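Local coordinates for nuclear fusion protein BIK1 (Saccharomyces cerevisiae, PDB 6FC6) that binds microtubules and kinesin and is required for nuclear fusion, chromosome disjunction and nuclear segregation in mitosis, the piece here being its CAP-Gly domain, at residues G11-I16 / D41-I46; Q15-G20 / A76-K81. All coordinates share one frame; numbering follows the deposited sequence.

Contact 1. Residues G11-I16 / D41-I46; sequences GCFIQI and DLLANI
F13 and I16 make a small, purely apolar contact with L43 and L42. It joins edge strand 13-16 to the loop that leaves strand 37-41. No hydrogen bond crosses between the two segments. Three methyl groups and the edge of one ring make the contact. CD1 of L43 meets the F13 ring at its edge, in the plane of the ring, and lies 3.9 Å from F13 CE2. The F13 ring gets there because CG stands beside the backbone N and anti to the carbonyl carbon (chi1 -67°). In the second pair, CD1 of I16 touches CD2 of L42 at 3.9 Å. In both pairs the side chains cross at about a right angle. The I16 and L42 pair is buried, while L43 is exposed.

Both segments belong to the CAP-Gly domain, a member of the SH3 clan. Strand 20-28 lies between strands 13-16 and 37-41 in the antiparallel sheet, so the contact spans a strand.

D41 shapes the loop. Its OD1 accepts from L43 N at 3.0 Å, with an N-H...O angle of 161°, and closes an Asx turn. The N-H comes from above the carboxylate plane, 42° out of it. S66 OG also bonds to D41 OD1, and E62 N to OD2. R21 makes a cation-pi contact with the F13 ring. I70 packs on I16 and L68 on L42.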
ATOM      1  N   GLY A  11       8.600   3.875  -1.218  1.00 27.94           N
ATOM      2  CA  GLY A  11       8.982   4.844  -2.278  1.00 28.35           C
ATOM      3  C   GLY A  11       9.200   4.180  -3.638  1.00 27.40           C
ATOM      4  O   GLY A  11       9.119   4.837  -4.645  1.00 31.02           O
ATOM      5  N   CYS A  12       9.382   2.872  -3.673  1.00 27.65           N
ATOM      6  CA  CYS A  12       9.406   2.142  -4.925  1.00 33.24           C
ATOM      7  C   CYS A  12       8.062   1.955  -5.584  1.00 33.11           C
ATOM      8  O   CYS A  12       7.043   2.110  -4.969  1.00 27.72           O
ATOM      9  CB  CYS A  12      10.048   0.746  -4.775  1.00 36.77           C
ATOM     10  SG  CYS A  12       8.915  -0.563  -4.133  1.00 55.28           S
ATOM     11  N   PHE A  13       8.119   1.556  -6.856  1.00 29.80           N
ATOM     12  CA  PHE A  13       6.957   1.268  -7.651  1.00 29.01           C
ATOM     13  C   PHE A  13       6.815  -0.191  -7.913  1.00 27.71           C
ATOM     14  O   PHE A  13       7.780  -0.854  -8.165  1.00 33.27           O
ATOM     15  CB  PHE A  13       7.018   2.056  -8.966  1.00 29.58           C
ATOM     16  CG  PHE A  13       6.897   3.548  -8.759  1.00 31.53           C
ATOM     17  CD1 PHE A  13       7.981   4.299  -8.417  1.00 32.54           C
ATOM     18  CD2 PHE A  13       5.647   4.176  -8.861  1.00 32.54           C
ATOM     19  CE1 PHE A  13       7.847   5.655  -8.207  1.00 36.05           C
ATOM     20  CE2 PHE A  13       5.523   5.529  -8.685  1.00 34.17           C
ATOM     21  CZ  PHE A  13       6.611   6.260  -8.300  1.00 33.33           C
ATOM     22  N   ILE A  14       5.596  -0.693  -7.848  1.00 30.36           N
ATOM     23  CA  ILE A  14       5.290  -2.080  -8.146  1.00 30.37           C
ATOM     24  C   ILE A  14       4.148  -2.130  -9.151  1.00 35.03           C
ATOM     25  O   ILE A  14       3.361  -1.198  -9.247  1.00 35.53           O
ATOM     26  CB  ILE A  14       4.908  -2.903  -6.920  1.00 31.79           C
ATOM     27  CG1 ILE A  14       3.757  -2.275  -6.106  1.00 34.48           C
ATOM     28  CG2 ILE A  14       6.108  -3.134  -6.024  1.00 36.48           C
ATOM     29  CD1 ILE A  14       3.268  -3.188  -5.004  1.00 32.62           C
ATOM     30  N   GLN A  15       4.039  -3.238  -9.863  1.00 37.73           N
ATOM     31  CA  GLN A  15       3.075  -3.364 -10.947  1.00 41.12           C
ATOM     32  C   GLN A  15       2.091  -4.339 -10.424  1.00 38.80           C
ATOM     33  O   GLN A  15       2.342  -5.514 -10.401  1.00 42.03           O
ATOM     34  CB  GLN A  15       3.719  -3.852 -12.254  1.00 47.72           C
ATOM     35  CG  GLN A  15       2.823  -3.652 -13.472  1.00 54.73           C
ATOM     36  CD  GLN A  15       2.818  -2.194 -13.945  1.00 59.80           C
ATOM     37  OE1 GLN A  15       3.875  -1.545 -14.028  1.00 63.10           O
ATOM     38  NE2 GLN A  15       1.641  -1.682 -14.261  1.00 61.05           N
ATOM     39  N   ILE A  16       0.981  -3.845  -9.919  1.00 37.58           N
ATOM     40  CA  ILE A  16       0.035  -4.687  -9.240  1.00 44.45           C
ATOM     41  C   ILE A  16      -0.896  -5.250 -10.313  1.00 51.01           C
ATOM     42  O   ILE A  16      -1.516  -4.481 -11.023  1.00 50.70           O
ATOM     43  CB  ILE A  16      -0.782  -3.918  -8.222  1.00 43.80           C
ATOM     44  CG1 ILE A  16       0.165  -3.281  -7.192  1.00 45.62           C
ATOM     45  CG2 ILE A  16      -1.763  -4.831  -7.513  1.00 46.46           C
ATOM     46  CD1 ILE A  16      -0.370  -1.987  -6.636  1.00 45.03           C
ATOM     47  N   ASP A  41      -0.034   4.144  -3.404  1.00 18.30           N
ATOM     48  CA  ASP A  41      -0.677   5.230  -4.052  1.00 18.41           C
ATOM     49  C   ASP A  41      -0.740   4.830  -5.565  1.00 21.52           C
ATOM     50  O   ASP A  41       0.304   4.684  -6.215  1.00 21.12           O
ATOM     51  CB  ASP A  41       0.141   6.477  -3.891  1.00 19.99           C
ATOM     52  CG  ASP A  41      -0.567   7.727  -4.490  1.00 20.94           C
ATOM     53  OD1 ASP A  41      -1.512   7.559  -5.254  1.00 22.32           O
ATOM     54  OD2 ASP A  41      -0.163   8.889  -4.178  1.00 24.12           O
ATOM     55  N   LEU A  42      -1.936   4.683  -6.096  1.00 20.97           N
ATOM     56  CA  LEU A  42      -2.085   4.258  -7.527  1.00 23.76           C
ATOM     57  C   LEU A  42      -2.028   5.433  -8.527  1.00 23.90           C
ATOM     58  O   LEU A  42      -2.159   5.219  -9.707  1.00 27.60           O
ATOM     59  CB  LEU A  42      -3.368   3.502  -7.695  1.00 23.15           C
ATOM     60  CG  LEU A  42      -3.488   2.280  -6.817  1.00 25.96           C
ATOM     61  CD1 LEU A  42      -4.880   1.753  -6.731  1.00 30.19           C
ATOM     62  CD2 LEU A  42      -2.566   1.177  -7.304  1.00 29.37           C
ATOM     63  N   LEU A  43      -1.842   6.654  -8.050  1.00 22.62           N
ATOM     64  CA  LEU A  43      -1.663   7.850  -8.873  1.00 25.01           C
ATOM     65  C   LEU A  43      -2.796   8.135  -9.857  1.00 24.33           C
ATOM     66  O   LEU A  43      -2.594   8.785 -10.875  1.00 23.07           O
ATOM     67  CB  LEU A  43      -0.342   7.735  -9.648  1.00 30.84           C
ATOM     68  CG  LEU A  43       0.881   7.362  -8.794  1.00 37.85           C
ATOM     69  CD1 LEU A  43       2.117   7.188  -9.664  1.00 40.57           C
ATOM     70  CD2 LEU A  43       1.120   8.439  -7.766  1.00 37.10           C
ATOM     71  N   ALA A  44      -3.975   7.655  -9.491  1.00 23.04           N
ATOM     72  CA  ALA A  44      -5.223   7.868 -10.113  1.00 25.65           C
ATOM     73  C   ALA A  44      -6.295   7.417  -9.130  1.00 24.60           C
ATOM     74  O   ALA A  44      -6.035   6.627  -8.199  1.00 24.07           O
ATOM     75  CB  ALA A  44      -5.325   7.060 -11.411  1.00 26.20           C
ATOM     76  N   ASN A  45      -7.527   7.884  -9.356  1.00 21.46           N
ATOM     77  CA  ASN A  45      -8.608   7.555  -8.463  1.00 21.68           C
ATOM     78  C   ASN A  45      -9.217   6.179  -8.637  1.00 22.70           C
ATOM     79  O   ASN A  45     -10.439   6.062  -8.694  1.00 23.02           O
ATOM     80  CB  ASN A  45      -9.675   8.618  -8.527  1.00 22.05           C
ATOM     81  CG  ASN A  45      -9.214   9.928  -7.968  1.00 22.24           C
ATOM     82  OD1 ASN A  45      -8.665   9.992  -6.838  1.00 20.39           O
ATOM     83  ND2 ASN A  45      -9.483  10.983  -8.683  1.00 20.19           N
ATOM     84  N   ILE A  46      -8.365   5.166  -8.746  1.00 23.44           N
ATOM     85  CA  ILE A  46      -8.782   3.770  -8.847  1.00 24.29           C
ATOM     86  C   ILE A  46      -8.520   3.007  -7.546  1.00 25.57           C
ATOM     87  O   ILE A  46      -8.674   1.770  -7.493  1.00 27.19           O
ATOM     88  CB  ILE A  46      -8.103   3.069 -10.024  1.00 25.15           C
ATOM     89  CG1 ILE A  46      -6.580   3.250  -9.967  1.00 27.73           C
ATOM     90  CG2 ILE A  46      -8.636   3.693 -11.336  1.00 26.62           C
ATOM     91  CD1 ILE A  46      -5.816   2.319 -10.865  1.00 29.41           C
TER

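Contact 2. Residues Q15-G20 / A76-K81; sequences QIPNLG and ASLIEK
L78 carries the helix side of this contact, and its CD1 methyl does most of the touching. The P17 ring and the L78 side chain reach toward each other, with P17 CD 3.8 Å from L78 CD1. The same methyl lies 3.8 Å from Q15 O. The second branch, L78 CD2, is a little farther from that oxygen, at 4.2 Å. One leucine fork therefore meets both the proline ring and the backbone of the strand end. L78 CD1 is also 4.4 Å from I16 CA, a looser approach. P17 and L78 pack apolar against apolar, while at Q15 the methyl rests on a backbone carbonyl oxygen. No hydrogen bond links the two segments.

Torsions set the direction of the leucine. CG sits beside the backbone N and anti to the carbonyl carbon (chi1 -58°), and the leucine leaves the helix backbone facing the strand end. Q15 behaves differently. The far end of its side chain turns from the helix, and its backbone carbonyl makes the contact.

The next shell holds the strand end in shape. I16 O accepts two backbone bonds, from L19 N at 3.1 Å and from G20 N at 3.0 Å. I16 N in turn donates to G20 O at 2.9 Å. L19 and G20 together face I16, which is a classic beta bulge. It lies where the chain turns from strand 13-16 into strand 20-28. P17 sits at the start of this turn. On the helix side, backbone bonds from E80 N to A76 O and from K81 N to S77 O hold the turns around L78.

Helix 72-81, the last helix modelled, directly follows strand 67-71, so the contact brings it against the opposite edge strand of the sheet. Helix 4-7 supplies Y6, which packs on A76 and I79. R5 forms a salt bridge with E80. L24 of strand 20-28 lies against I79.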
ATOM      1  N   GLN A  15       4.039  -3.238  -9.863  1.00 37.73           N
ATOM      2  CA  GLN A  15       3.075  -3.364 -10.947  1.00 41.12           C
ATOM      3  C   GLN A  15       2.091  -4.339 -10.424  1.00 38.80           C
ATOM      4  O   GLN A  15       2.342  -5.514 -10.401  1.00 42.03           O
ATOM      5  CB  GLN A  15       3.719  -3.852 -12.254  1.00 47.72           C
ATOM      6  CG  GLN A  15       2.823  -3.652 -13.472  1.00 54.73           C
ATOM      7  CD  GLN A  15       2.818  -2.194 -13.945  1.00 59.80           C
ATOM      8  OE1 GLN A  15       3.875  -1.545 -14.028  1.00 63.10           O
ATOM      9  NE2 GLN A  15       1.641  -1.682 -14.261  1.00 61.05           N
ATOM     10  N   ILE A  16       0.981  -3.845  -9.919  1.00 37.58           N
ATOM     11  CA  ILE A  16       0.035  -4.687  -9.240  1.00 44.45           C
ATOM     12  C   ILE A  16      -0.896  -5.250 -10.313  1.00 51.01           C
ATOM     13  O   ILE A  16      -1.516  -4.481 -11.023  1.00 50.70           O
ATOM     14  CB  ILE A  16      -0.782  -3.918  -8.222  1.00 43.80           C
ATOM     15  CG1 ILE A  16       0.165  -3.281  -7.192  1.00 45.62           C
ATOM     16  CG2 ILE A  16      -1.763  -4.831  -7.513  1.00 46.46           C
ATOM     17  CD1 ILE A  16      -0.370  -1.987  -6.636  1.00 45.03           C
ATOM     18  N   PRO A  17      -0.978  -6.584 -10.422  1.00 54.81           N
ATOM     19  CA  PRO A  17      -1.843  -7.198 -11.426  1.00 60.30           C
ATOM     20  C   PRO A  17      -3.279  -6.766 -11.214  1.00 57.50           C
ATOM     21  O   PRO A  17      -3.736  -6.738 -10.076  1.00 58.13           O
ATOM     22  CB  PRO A  17      -1.697  -8.704 -11.146  1.00 60.53           C
ATOM     23  CG  PRO A  17      -1.298  -8.787  -9.708  1.00 62.01           C
ATOM     24  CD  PRO A  17      -0.418  -7.587  -9.486  1.00 57.82           C
ATOM     25  N   ASN A  18      -3.928  -6.369 -12.306  1.00 65.77           N
ATOM     26  CA  ASN A  18      -5.343  -5.957 -12.351  1.00 66.47           C
ATOM     27  C   ASN A  18      -5.604  -4.587 -11.774  1.00 63.68           C
ATOM     28  O   ASN A  18      -6.751  -4.192 -11.659  1.00 67.21           O
ATOM     29  CB  ASN A  18      -6.285  -6.992 -11.698  1.00 70.10           C
ATOM     30  CG  ASN A  18      -6.197  -8.372 -12.359  1.00 80.29           C
ATOM     31  OD1 ASN A  18      -5.976  -8.491 -13.579  1.00 84.75           O
ATOM     32  ND2 ASN A  18      -6.368  -9.428 -11.555  1.00 77.67           N
ATOM     33  N   LEU A  19      -4.553  -3.864 -11.401  1.00 57.59           N
ATOM     34  CA  LEU A  19      -4.719  -2.528 -10.870  1.00 48.19           C
ATOM     35  C   LEU A  19      -3.892  -1.553 -11.610  1.00 42.13           C
ATOM     36  O   LEU A  19      -4.390  -0.597 -12.114  1.00 54.02           O
ATOM     37  CB  LEU A  19      -4.391  -2.504  -9.374  1.00 48.62           C
ATOM     38  CG  LEU A  19      -5.398  -1.702  -8.521  1.00 49.72           C
ATOM     39  CD1 LEU A  19      -6.833  -1.695  -9.002  1.00 52.16           C
ATOM     40  CD2 LEU A  19      -5.375  -2.204  -7.096  1.00 49.93           C
ATOM     41  N   GLY A  20      -2.606  -1.800 -11.716  1.00 38.09           N
ATOM     42  CA  GLY A  20      -1.711  -0.895 -12.394  1.00 38.95           C
ATOM     43  C   GLY A  20      -0.455  -0.643 -11.555  1.00 35.89           C
ATOM     44  O   GLY A  20      -0.191  -1.325 -10.578  1.00 36.28           O
ATOM     45  N   ALA A  76       3.826  -9.156  -1.586  1.00 27.80           N
ATOM     46  CA  ALA A  76       5.175  -9.273  -1.008  1.00 25.91           C
ATOM     47  C   ALA A  76       6.237  -9.602  -2.049  1.00 24.81           C
ATOM     48  O   ALA A  76       7.273  -8.965  -2.041  1.00 23.30           O
ATOM     49  CB  ALA A  76       5.200 -10.341   0.093  1.00 25.22           C
ATOM     50  N   SER A  77       5.984 -10.565  -2.947  1.00 23.69           N
ATOM     51  CA  SER A  77       7.008 -10.878  -3.953  1.00 26.98           C
ATOM     52  C   SER A  77       7.238  -9.723  -4.923  1.00 28.49           C
ATOM     53  O   SER A  77       8.398  -9.441  -5.311  1.00 27.85           O
ATOM     54  CB  SER A  77       6.712 -12.186  -4.713  1.00 31.41           C
ATOM     55  OG  SER A  77       5.430 -12.118  -5.272  1.00 37.58           O
ATOM     56  N   LEU A  78       6.175  -8.983  -5.259  1.00 26.70           N
ATOM     57  CA  LEU A  78       6.342  -7.806  -6.124  1.00 28.66           C
ATOM     58  C   LEU A  78       7.211  -6.778  -5.470  1.00 30.35           C
ATOM     59  O   LEU A  78       8.061  -6.189  -6.121  1.00 29.52           O
ATOM     60  CB  LEU A  78       5.001  -7.202  -6.493  1.00 32.89           C
ATOM     61  CG  LEU A  78       4.068  -8.183  -7.209  1.00 32.94           C
ATOM     62  CD1 LEU A  78       2.641  -7.666  -7.308  1.00 36.59           C
ATOM     63  CD2 LEU A  78       4.609  -8.494  -8.584  1.00 35.34           C
ATOM     64  N   ILE A  79       7.064  -6.595  -4.148  1.00 28.38           N
ATOM     65  CA  ILE A  79       7.852  -5.592  -3.464  1.00 25.53           C
ATOM     66  C   ILE A  79       9.327  -6.031  -3.367  1.00 26.87           C
ATOM     67  O   ILE A  79      10.251  -5.225  -3.524  1.00 27.60           O
ATOM     68  CB  ILE A  79       7.293  -5.325  -2.039  1.00 23.40           C
ATOM     69  CG1 ILE A  79       5.891  -4.769  -2.117  1.00 23.36           C
ATOM     70  CG2 ILE A  79       8.213  -4.371  -1.294  1.00 23.01           C
ATOM     71  CD1 ILE A  79       5.211  -4.622  -0.758  1.00 23.16           C
ATOM     72  N   GLU A  80       9.532  -7.307  -3.116  1.00 27.76           N
ATOM     73  CA  GLU A  80      10.885  -7.874  -3.086  1.00 33.83           C
ATOM     74  C   GLU A  80      11.624  -7.668  -4.413  1.00 33.34           C
ATOM     75  O   GLU A  80      12.757  -7.261  -4.404  1.00 36.13           O
ATOM     76  CB  GLU A  80      10.852  -9.376  -2.776  1.00 33.13           C
ATOM     77  CG  GLU A  80      12.261  -9.974  -2.627  1.00 40.15           C
ATOM     78  CD  GLU A  80      13.069  -9.358  -1.485  1.00 45.59           C
ATOM     79  OE1 GLU A  80      12.488  -8.793  -0.516  1.00 40.93           O
ATOM     80  OE2 GLU A  80      14.303  -9.434  -1.559  1.00 49.35           O
ATOM     81  N   LYS A  81      10.956  -7.915  -5.518  1.00 34.92           N
ATOM     82  CA  LYS A  81      11.546  -7.694  -6.846  1.00 43.44           C
ATOM     83  C   LYS A  81      11.778  -6.225  -7.181  1.00 48.12           C
ATOM     84  O   LYS A  81      12.646  -5.926  -7.977  1.00 58.44           O
ATOM     85  CB  LYS A  81      10.675  -8.349  -7.935  1.00 44.28           C
TER

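In the fold
Contacts 1 and 2 both use strand 13-16 and share Q15 and I16. Their centres are about 9 Å apart. I16 belongs to both: its side chain faces the 41-46 loop and its backbone lies near helix 72-81. The two also touch directly. L42 CD1 packs on L19 CG at 3.9 Å, bringing the loop against the 15-20 turn. I14 CG2 packs on I79 CA at 4.0 Å, so residues 11-16 meet the helix too. The centre of contact 1 lies about 8 Å from the centre of the chain, and that of contact 2 about 10 Å. Together they tie the loop and helix 72-81 to one edge strand of the CAP-Gly sheet.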